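Local structure of sensory box/GGDEF domain protein (Colwellia psychrerythraea, 3LYX) at the interface of chains A and B. The protein probably senses a signal through its PAS domain, the part crystallised here, and passes it to a GGDEF domain of the type that makes cyclic di-GMP. Numbering follows the deposited sequence. Chains: chain A/B, Sensory box/GGDEF domain protein.

Contact 1: the interface of chains A and B. Residues chain A 8, 11-12, 15; chain B 97, 99, 112, 114.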
ATOM      1  N   GLN A   8      -6.576 -11.514   0.793  1.00 29.49           N
ATOM      2  CA  GLN A   8      -5.707 -10.845   1.753  1.00 29.56           C
ATOM      3  C   GLN A   8      -4.875  -9.736   1.136  1.00 30.83           C
ATOM      4  O   GLN A   8      -4.649  -8.698   1.762  1.00 30.61           O
ATOM      5  CB  GLN A   8      -4.802 -11.865   2.453  1.00 30.37           C
ATOM      6  CG  GLN A   8      -5.561 -13.063   3.028  1.00 27.31           C
ATOM      7  CD  GLN A   8      -6.741 -12.671   3.910  1.00 29.36           C
ATOM      8  OE1 GLN A   8      -7.495 -13.531   4.368  1.00 27.01           O
ATOM      9  NE2 GLN A   8      -6.902 -11.378   4.153  1.00 23.23           N
ATOM     10  N   LYS A  11      -7.068  -6.782   0.900  1.00 31.39           N
ATOM     11  CA  LYS A  11      -7.439  -6.180   2.176  1.00 29.55           C
ATOM     12  C   LYS A  11      -6.495  -5.057   2.584  1.00 29.84           C
ATOM     13  O   LYS A  11      -6.916  -4.090   3.213  1.00 30.28           O
ATOM     14  CB  LYS A  11      -7.471  -7.250   3.277  1.00 31.72           C
ATOM     15  CG  LYS A  11      -8.011  -6.749   4.621  1.00 31.82           C
ATOM     16  CD  LYS A  11      -7.868  -7.817   5.703  1.00 34.01           C
ATOM     17  CE  LYS A  11      -8.123  -7.249   7.102  1.00 35.10           C
ATOM     18  NZ  LYS A  11      -9.545  -6.881   7.323  1.00 33.75           N
ATOM     19  N   ALA A  12      -5.218  -5.175   2.227  1.00 28.56           N
ATOM     20  CA  ALA A  12      -4.239  -4.153   2.580  1.00 27.88           C
ATOM     21  C   ALA A  12      -4.629  -2.785   2.018  1.00 29.10           C
ATOM     22  O   ALA A  12      -4.127  -1.757   2.468  1.00 29.21           O
ATOM     23  CB  ALA A  12      -2.850  -4.556   2.070  1.00 27.96           C
ATOM     24  N   TYR A  15      -5.635  -0.020   4.419  1.00 29.34           N
ATOM     25  CA  TYR A  15      -4.794   0.021   5.610  1.00 28.80           C
ATOM     26  C   TYR A  15      -3.450   0.689   5.316  1.00 28.69           C
ATOM     27  O   TYR A  15      -2.829   1.271   6.205  1.00 29.61           O
ATOM     28  CB  TYR A  15      -4.579  -1.398   6.157  1.00 29.47           C
ATOM     29  CG  TYR A  15      -5.804  -1.991   6.823  1.00 29.38           C
ATOM     30  CD1 TYR A  15      -6.185  -1.601   8.115  1.00 29.41           C
ATOM     31  CD2 TYR A  15      -6.600  -2.918   6.156  1.00 27.42           C
ATOM     32  CE1 TYR A  15      -7.335  -2.133   8.719  1.00 28.74           C
ATOM     33  CE2 TYR A  15      -7.743  -3.447   6.746  1.00 28.65           C
ATOM     34  CZ  TYR A  15      -8.104  -3.052   8.025  1.00 27.85           C
ATOM     35  OH  TYR A  15      -9.237  -3.578   8.596  1.00 30.43           O
TER
ATOM     36  N   MET B  97       1.555  -1.539  12.180  1.00 27.74           N
ATOM     37  CA  MET B  97       0.148  -1.770  12.477  1.00 29.17           C
ATOM     38  C   MET B  97      -0.160  -3.226  12.150  1.00 26.41           C
ATOM     39  O   MET B  97       0.378  -3.786  11.200  1.00 27.63           O
ATOM     40  CB  MET B  97      -0.721  -0.852  11.624  1.00 31.23           C
ATOM     41  CG  MET B  97      -2.215  -0.996  11.842  1.00 37.14           C
ATOM     42  SD  MET B  97      -3.104  -0.300  10.431  1.00 38.45           S
ATOM     43  CE  MET B  97      -2.961  -1.647   9.313  1.00 40.30           C
ATOM     44  N   VAL B  99      -3.563  -6.084  12.040  1.00 25.84           N
ATOM     45  CA  VAL B  99      -4.981  -6.387  12.186  1.00 25.36           C
ATOM     46  C   VAL B  99      -5.175  -7.838  11.774  1.00 25.71           C
ATOM     47  O   VAL B  99      -4.406  -8.374  10.977  1.00 22.49           O
ATOM     48  CB  VAL B  99      -5.891  -5.462  11.325  1.00 25.52           C
ATOM     49  CG1 VAL B  99      -5.656  -4.008  11.719  1.00 28.16           C
ATOM     50  CG2 VAL B  99      -5.631  -5.667   9.835  1.00 23.61           C
ATOM     51  N   LEU B 112      -2.449  -9.295   9.244  1.00 25.86           N
ATOM     52  CA  LEU B 112      -1.977  -8.405   8.195  1.00 24.03           C
ATOM     53  C   LEU B 112      -1.134  -7.334   8.873  1.00 23.89           C
ATOM     54  O   LEU B 112      -1.611  -6.635   9.769  1.00 23.43           O
ATOM     55  CB  LEU B 112      -3.167  -7.755   7.478  1.00 26.20           C
ATOM     56  CG  LEU B 112      -2.876  -6.723   6.374  1.00 30.18           C
ATOM     57  CD1 LEU B 112      -2.280  -7.411   5.155  1.00 28.01           C
ATOM     58  CD2 LEU B 112      -4.173  -6.024   5.975  1.00 30.85           C
ATOM     59  N   ILE B 114       1.319  -3.887   8.423  1.00 25.71           N
ATOM     60  CA  ILE B 114       1.678  -2.756   7.555  1.00 27.16           C
ATOM     61  C   ILE B 114       2.832  -2.049   8.262  1.00 27.86           C
ATOM     62  O   ILE B 114       2.733  -1.718   9.445  1.00 28.58           O
ATOM     63  CB  ILE B 114       0.495  -1.750   7.376  1.00 29.64           C
ATOM     64  CG1 ILE B 114      -0.665  -2.414   6.636  1.00 29.66           C
ATOM     65  CG2 ILE B 114       0.963  -0.535   6.557  1.00 26.50           C
ATOM     66  CD1 ILE B 114      -1.262  -3.588   7.349  1.00 36.28           C
TER
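A hydrophobic helix-to-sheet interface joins A:Tyr15, A:Ala12 and A:Lys11 to B:Met97, B:Val99, B:Leu112 and B:Ile114, laying the N-terminal segment of one PAS domain on the beta-sheet of its twin in the deposited dimer. The chain A side comes from helix 5-11, 3-10 helix 12-14 and the residue just after it; the chain B side is strands 91-102 and 108-117. A:Tyr15 buries 69 Å², and the chain B groups all meet it from one side of the ring plane, spread from CB to the far rim. The methyl CE of B:Met97 reaches ring atom CD1 of A:Tyr15 at 3.4 Å, brought there by a bend about the CG-SD bond (chi3 80°), and the two side chains cross nearly at right angles. B:Val99 points back toward the tyrosine from that same side: its CG2 lies over the face near the rim, 4.0 Å from A:Tyr15 CZ, while CG1 touches CE1 at 3.9 Å. At the other delta carbon, B:Leu112 CD2 lies 3.9 Å from A:Tyr15 CD2. The same methyl is 3.9 Å from A:Ala12 CA, so one branch touches both the 3-10 helix and the ring. B:Ile114 CG1 supports the root of the tyrosine at CB, 4.1 Å away. A:Lys11 adds its aliphatic stem, CE lying 4.0 Å from B:Val99 CG2. If this dimer is biological, the patch probably shields apolar sheet residues and helps hold the N-terminal segment across it.

Contact 2: the interface of chains A and B. Residues chain A 4, 7-8; chain B 102-104.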
ATOM      1  N   ASP A   4      -8.917 -15.881  -1.187  1.00 43.27           N
ATOM      2  CA  ASP A   4      -8.009 -16.224  -0.047  1.00 43.72           C
ATOM      3  C   ASP A   4      -6.717 -15.422  -0.149  1.00 42.87           C
ATOM      4  O   ASP A   4      -6.626 -14.322   0.393  1.00 43.59           O
ATOM      5  CB  ASP A   4      -7.701 -17.719  -0.058  1.00 46.64           C
ATOM      6  CG  ASP A   4      -6.706 -18.119   1.013  1.00 46.90           C
ATOM      7  OD1 ASP A   4      -5.571 -18.507   0.662  1.00 48.49           O
ATOM      8  OD2 ASP A   4      -7.057 -18.047   2.205  1.00 50.47           O
ATOM      9  N   LYS A   7      -7.661 -12.441  -1.668  1.00 32.72           N
ATOM     10  CA  LYS A   7      -8.466 -11.657  -0.744  1.00 34.24           C
ATOM     11  C   LYS A   7      -7.588 -10.862   0.219  1.00 33.37           C
ATOM     12  O   LYS A   7      -7.806  -9.664   0.416  1.00 32.49           O
ATOM     13  CB  LYS A   7      -9.412 -12.572   0.037  1.00 36.03           C
ATOM     14  CG  LYS A   7     -10.539 -11.835   0.760  1.00 40.79           C
ATOM     15  CD  LYS A   7     -11.538 -12.810   1.383  1.00 42.51           C
ATOM     16  CE  LYS A   7     -12.765 -12.084   1.944  1.00 44.60           C
ATOM     17  NZ  LYS A   7     -13.765 -13.019   2.553  1.00 44.15           N
ATOM     18  N   GLN A   8      -6.576 -11.514   0.793  1.00 29.49           N
ATOM     19  CA  GLN A   8      -5.707 -10.845   1.753  1.00 29.56           C
ATOM     20  C   GLN A   8      -4.875  -9.736   1.136  1.00 30.83           C
ATOM     21  O   GLN A   8      -4.649  -8.698   1.762  1.00 30.61           O
ATOM     22  CB  GLN A   8      -4.802 -11.865   2.453  1.00 30.37           C
ATOM     23  CG  GLN A   8      -5.561 -13.063   3.028  1.00 27.31           C
ATOM     24  CD  GLN A   8      -6.741 -12.671   3.910  1.00 29.36           C
ATOM     25  OE1 GLN A   8      -7.495 -13.531   4.368  1.00 27.01           O
ATOM     26  NE2 GLN A   8      -6.902 -11.378   4.153  1.00 23.23           N
TER
ATOM     27  N   TYR B 102      -9.267 -12.729   8.083  1.00 28.00           N
ATOM     28  CA  TYR B 102     -10.262 -13.775   8.257  1.00 30.58           C
ATOM     29  C   TYR B 102     -10.458 -14.654   7.034  1.00 31.52           C
ATOM     30  O   TYR B 102     -10.293 -14.209   5.900  1.00 30.88           O
ATOM     31  CB  TYR B 102     -11.593 -13.131   8.639  1.00 31.96           C
ATOM     32  CG  TYR B 102     -11.556 -12.482   9.992  1.00 35.40           C
ATOM     33  CD1 TYR B 102     -12.089 -13.125  11.101  1.00 34.98           C
ATOM     34  CD2 TYR B 102     -10.929 -11.245  10.178  1.00 36.76           C
ATOM     35  CE1 TYR B 102     -12.002 -12.562  12.369  1.00 37.56           C
ATOM     36  CE2 TYR B 102     -10.830 -10.673  11.445  1.00 38.98           C
ATOM     37  CZ  TYR B 102     -11.370 -11.338  12.533  1.00 37.98           C
ATOM     38  OH  TYR B 102     -11.275 -10.784  13.785  1.00 40.69           O
ATOM     39  N   GLY B 103     -10.820 -15.907   7.285  1.00 33.64           N
ATOM     40  CA  GLY B 103     -11.053 -16.848   6.209  1.00 35.62           C
ATOM     41  C   GLY B 103     -12.427 -16.641   5.598  1.00 38.82           C
ATOM     42  O   GLY B 103     -12.955 -15.530   5.580  1.00 39.10           O
ATOM     43  N   GLU B 104     -13.023 -17.718   5.106  1.00 40.57           N
ATOM     44  CA  GLU B 104     -14.334 -17.627   4.484  1.00 43.22           C
ATOM     45  C   GLU B 104     -15.443 -17.929   5.494  1.00 41.62           C
ATOM     46  O   GLU B 104     -16.627 -17.771   5.195  1.00 42.92           O
ATOM     47  CB  GLU B 104     -14.404 -18.601   3.302  1.00 44.70           C
ATOM     48  CG  GLU B 104     -13.206 -18.505   2.336  1.00 48.69           C
ATOM     49  CD  GLU B 104     -13.176 -17.206   1.534  1.00 49.78           C
ATOM     50  OE1 GLU B 104     -14.159 -16.938   0.803  1.00 50.19           O
ATOM     51  OE2 GLU B 104     -12.170 -16.458   1.632  1.00 48.11           O
TER
HETATM   52  O   HOH W   1      -9.049 -10.943   5.879  1.00 40.29           O
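A:Lys7 and B:Glu104 supply the charged part of this polar patch, each burying 44 Å². Their side chains come from opposite directions, and the ammonium NZ of A:Lys7 stands 3.9 Å from carboxylate oxygen OE2 of B:Glu104, a long salt bridge. The lysine is fully extended beyond CG, with CG anti to the backbone N (chi1 -165°), which carries NZ outward from the helix toward the partner loop. The glutamate instead folds at chi2, turning its carboxylate back toward the lysine; OE2 also lies 3.7 Å from the methylene CD of A:Lys7. A:Asp4 OD2, 5.4 Å from B:Glu104 OE2, places a like charge nearby, which may temper the attraction.

Water mediates the second kind of link. The amide NE2 of A:Gln8 and the backbone N of B:Tyr102 each lie 2.8 Å from water 1, with nearly straight angles of 166° and 164° at hydrogen. The glutamine side chain thus reads the backbone of B:Tyr102, not its ring.

In the fold, the patch joins the middle of helix 5-11 of chain A, with A:Asp4 just before that helix, to the end of strand 91-102 and the following loop in chain B.

Contact 3: the interface of chains A and B. Residues chain A 6, 9-10, 13, 31; chain B 6, 9-10.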
ATOM      1  N   LEU A   6      -5.605 -13.958  -2.671  1.00 34.82           N
ATOM      2  CA  LEU A   6      -5.991 -12.758  -3.387  1.00 34.81           C
ATOM      3  C   LEU A   6      -6.770 -11.846  -2.449  1.00 34.42           C
ATOM      4  O   LEU A   6      -6.562 -10.630  -2.422  1.00 33.14           O
ATOM      5  CB  LEU A   6      -6.867 -13.134  -4.578  1.00 33.80           C
ATOM      6  CG  LEU A   6      -7.085 -12.080  -5.659  1.00 35.88           C
ATOM      7  CD1 LEU A   6      -5.747 -11.720  -6.313  1.00 34.81           C
ATOM      8  CD2 LEU A   6      -8.061 -12.633  -6.698  1.00 34.23           C
ATOM      9  N   ARG A   9      -4.415  -9.942  -0.093  1.00 29.68           N
ATOM     10  CA  ARG A   9      -3.634  -8.904  -0.752  1.00 30.25           C
ATOM     11  C   ARG A   9      -4.518  -7.678  -0.945  1.00 29.72           C
ATOM     12  O   ARG A   9      -4.066  -6.545  -0.782  1.00 29.89           O
ATOM     13  CB  ARG A   9      -3.134  -9.386  -2.110  1.00 31.35           C
ATOM     14  CG  ARG A   9      -1.868 -10.206  -2.047  1.00 30.97           C
ATOM     15  CD  ARG A   9      -1.594 -10.821  -3.400  1.00 32.39           C
ATOM     16  NE  ARG A   9      -0.255 -11.389  -3.481  1.00 36.01           N
ATOM     17  CZ  ARG A   9       0.115 -12.292  -4.383  1.00 38.29           C
ATOM     18  NH1 ARG A   9      -0.756 -12.739  -5.280  1.00 37.74           N
ATOM     19  NH2 ARG A   9       1.358 -12.747  -4.389  1.00 40.12           N
ATOM     20  N   ALA A  10      -5.782  -7.914  -1.284  1.00 29.22           N
ATOM     21  CA  ALA A  10      -6.735  -6.830  -1.508  1.00 30.30           C
ATOM     22  C   ALA A  10      -7.135  -6.093  -0.234  1.00 31.14           C
ATOM     23  O   ALA A  10      -7.490  -4.916  -0.275  1.00 30.93           O
ATOM     24  CB  ALA A  10      -7.966  -7.367  -2.196  1.00 30.39           C
ATOM     25  N   PHE A  13      -5.543  -2.794   1.051  1.00 30.53           N
ATOM     26  CA  PHE A  13      -6.019  -1.588   0.365  1.00 30.67           C
ATOM     27  C   PHE A  13      -6.318  -0.413   1.308  1.00 30.23           C
ATOM     28  O   PHE A  13      -5.680   0.640   1.222  1.00 29.63           O
ATOM     29  CB  PHE A  13      -7.275  -1.942  -0.452  1.00 31.18           C
ATOM     30  CG  PHE A  13      -7.601  -0.959  -1.560  1.00 30.58           C
ATOM     31  CD1 PHE A  13      -6.738  -0.789  -2.643  1.00 28.34           C
ATOM     32  CD2 PHE A  13      -8.795  -0.240  -1.538  1.00 28.49           C
ATOM     33  CE1 PHE A  13      -7.064   0.079  -3.690  1.00 29.99           C
ATOM     34  CE2 PHE A  13      -9.132   0.633  -2.577  1.00 29.30           C
ATOM     35  CZ  PHE A  13      -8.266   0.791  -3.656  1.00 29.95           C
ATOM     36  N   ASP A  31     -11.877   3.339  -8.329  1.00 33.53           N
ATOM     37  CA  ASP A  31     -11.623   2.823  -6.986  1.00 33.79           C
ATOM     38  C   ASP A  31     -10.760   3.842  -6.258  1.00 32.25           C
ATOM     39  O   ASP A  31      -9.966   4.562  -6.874  1.00 31.23           O
ATOM     40  CB  ASP A  31     -10.954   1.443  -6.997  1.00 31.58           C
ATOM     41  CG  ASP A  31     -11.411   0.571  -5.818  1.00 34.92           C
ATOM     42  OD1 ASP A  31     -11.990   1.128  -4.857  1.00 31.88           O
ATOM     43  OD2 ASP A  31     -11.191  -0.659  -5.841  1.00 33.14           O
TER
ATOM     44  N   LEU B   6     -11.410  -7.107  -6.519  1.00 45.30           N
ATOM     45  CA  LEU B   6     -10.344  -7.751  -5.757  1.00 43.95           C
ATOM     46  C   LEU B   6      -9.024  -7.755  -6.506  1.00 43.01           C
ATOM     47  O   LEU B   6      -7.965  -7.542  -5.913  1.00 41.22           O
ATOM     48  CB  LEU B   6     -10.705  -9.196  -5.415  1.00 44.75           C
ATOM     49  CG  LEU B   6     -11.726  -9.472  -4.314  1.00 46.10           C
ATOM     50  CD1 LEU B   6     -11.740 -10.973  -4.037  1.00 45.29           C
ATOM     51  CD2 LEU B   6     -11.360  -8.701  -3.047  1.00 45.07           C
ATOM     52  N   ARG B   9      -7.408  -4.275  -6.523  1.00 34.63           N
ATOM     53  CA  ARG B   9      -6.954  -3.904  -5.194  1.00 34.34           C
ATOM     54  C   ARG B   9      -5.702  -4.688  -4.829  1.00 34.32           C
ATOM     55  O   ARG B   9      -4.790  -4.154  -4.207  1.00 33.29           O
ATOM     56  CB  ARG B   9      -8.067  -4.137  -4.165  1.00 35.16           C
ATOM     57  CG  ARG B   9      -9.251  -3.199  -4.351  1.00 31.95           C
ATOM     58  CD  ARG B   9     -10.129  -3.138  -3.119  1.00 34.24           C
ATOM     59  NE  ARG B   9     -11.048  -2.008  -3.190  1.00 31.44           N
ATOM     60  CZ  ARG B   9     -11.742  -1.536  -2.159  1.00 35.73           C
ATOM     61  NH1 ARG B   9     -11.632  -2.099  -0.959  1.00 32.69           N
ATOM     62  NH2 ARG B   9     -12.531  -0.483  -2.322  1.00 34.27           N
ATOM     63  N   ALA B  10      -5.658  -5.956  -5.228  1.00 34.73           N
ATOM     64  CA  ALA B  10      -4.501  -6.800  -4.949  1.00 35.01           C
ATOM     65  C   ALA B  10      -3.314  -6.313  -5.780  1.00 35.75           C
ATOM     66  O   ALA B  10      -2.159  -6.404  -5.360  1.00 34.10           O
ATOM     67  CB  ALA B  10      -4.820  -8.253  -5.283  1.00 34.58           C
TER
HETATM   68  O   HOH W   2     -10.168  -4.081   0.322  1.00 34.53           O
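Helix 5-11 of chain A packs against helix 3-11 of chain B, and the latter also reaches 3-10 helix 12-14 and strand 29-32 of chain A through B:Arg9. This arginine buries 69 Å². Its chain is stretched out as far as NE, enough to pass A:Phe13 and meet A:Asp31. Its guanidinium binds the carboxylate side-on with two nitrogens, one to each oxygen: NE to OD2 of A:Asp31 at 3.0 Å, almost straight (174° at H), and NH2 to OD1 at 3.1 Å. OD2 lies in the guanidinium plane, whereas OD1 is tilted from it, as the two planes are turned 31° apart. The flat face of the guanidinium rests on A:Phe13, whose plane is inclined to it by 24°; NE lies 3.7 Å from the ring centroid, a cation-pi contact. Water 2 joins the remaining nitrogen, NH1 of B:Arg9, at 2.8 Å to the backbone O of A:Ala10. The arginine is therefore fixed at its edge by polar partners and on one face by the aromatic ring.

Closer to the two-fold axis, small residues let the helices approach. A:Ala10 CB packs 3.7 Å from B:Leu6 CD2, while B:Ala10 CB touches A:Leu6 CD1 at 3.7 Å and A:Arg9 CB at 3.8 Å. For the protein, this apolar core with its flanking ion pair probably stabilises and orients the paired PAS domains, if this dimer forms in solution.

The three contacts cluster around the N-terminal helix: the C-alpha centres of contacts 1 and 2 are about 12 Å apart, and contact 3 lies about 11 Å from each. Contacts 1 and 2 share A:Gln8 and strand 91-102 of chain B, while helix 5-11 of chain A takes part in all three. One side of that helix thus faces the partner's sheet and loop, another the partner's helix. Two-fold symmetry gives each contact a twin with the chains exchanged, though details such as the Leu6 rotamer differ; the result is a reciprocal dimer that might serve signalling to the GGDEF domains.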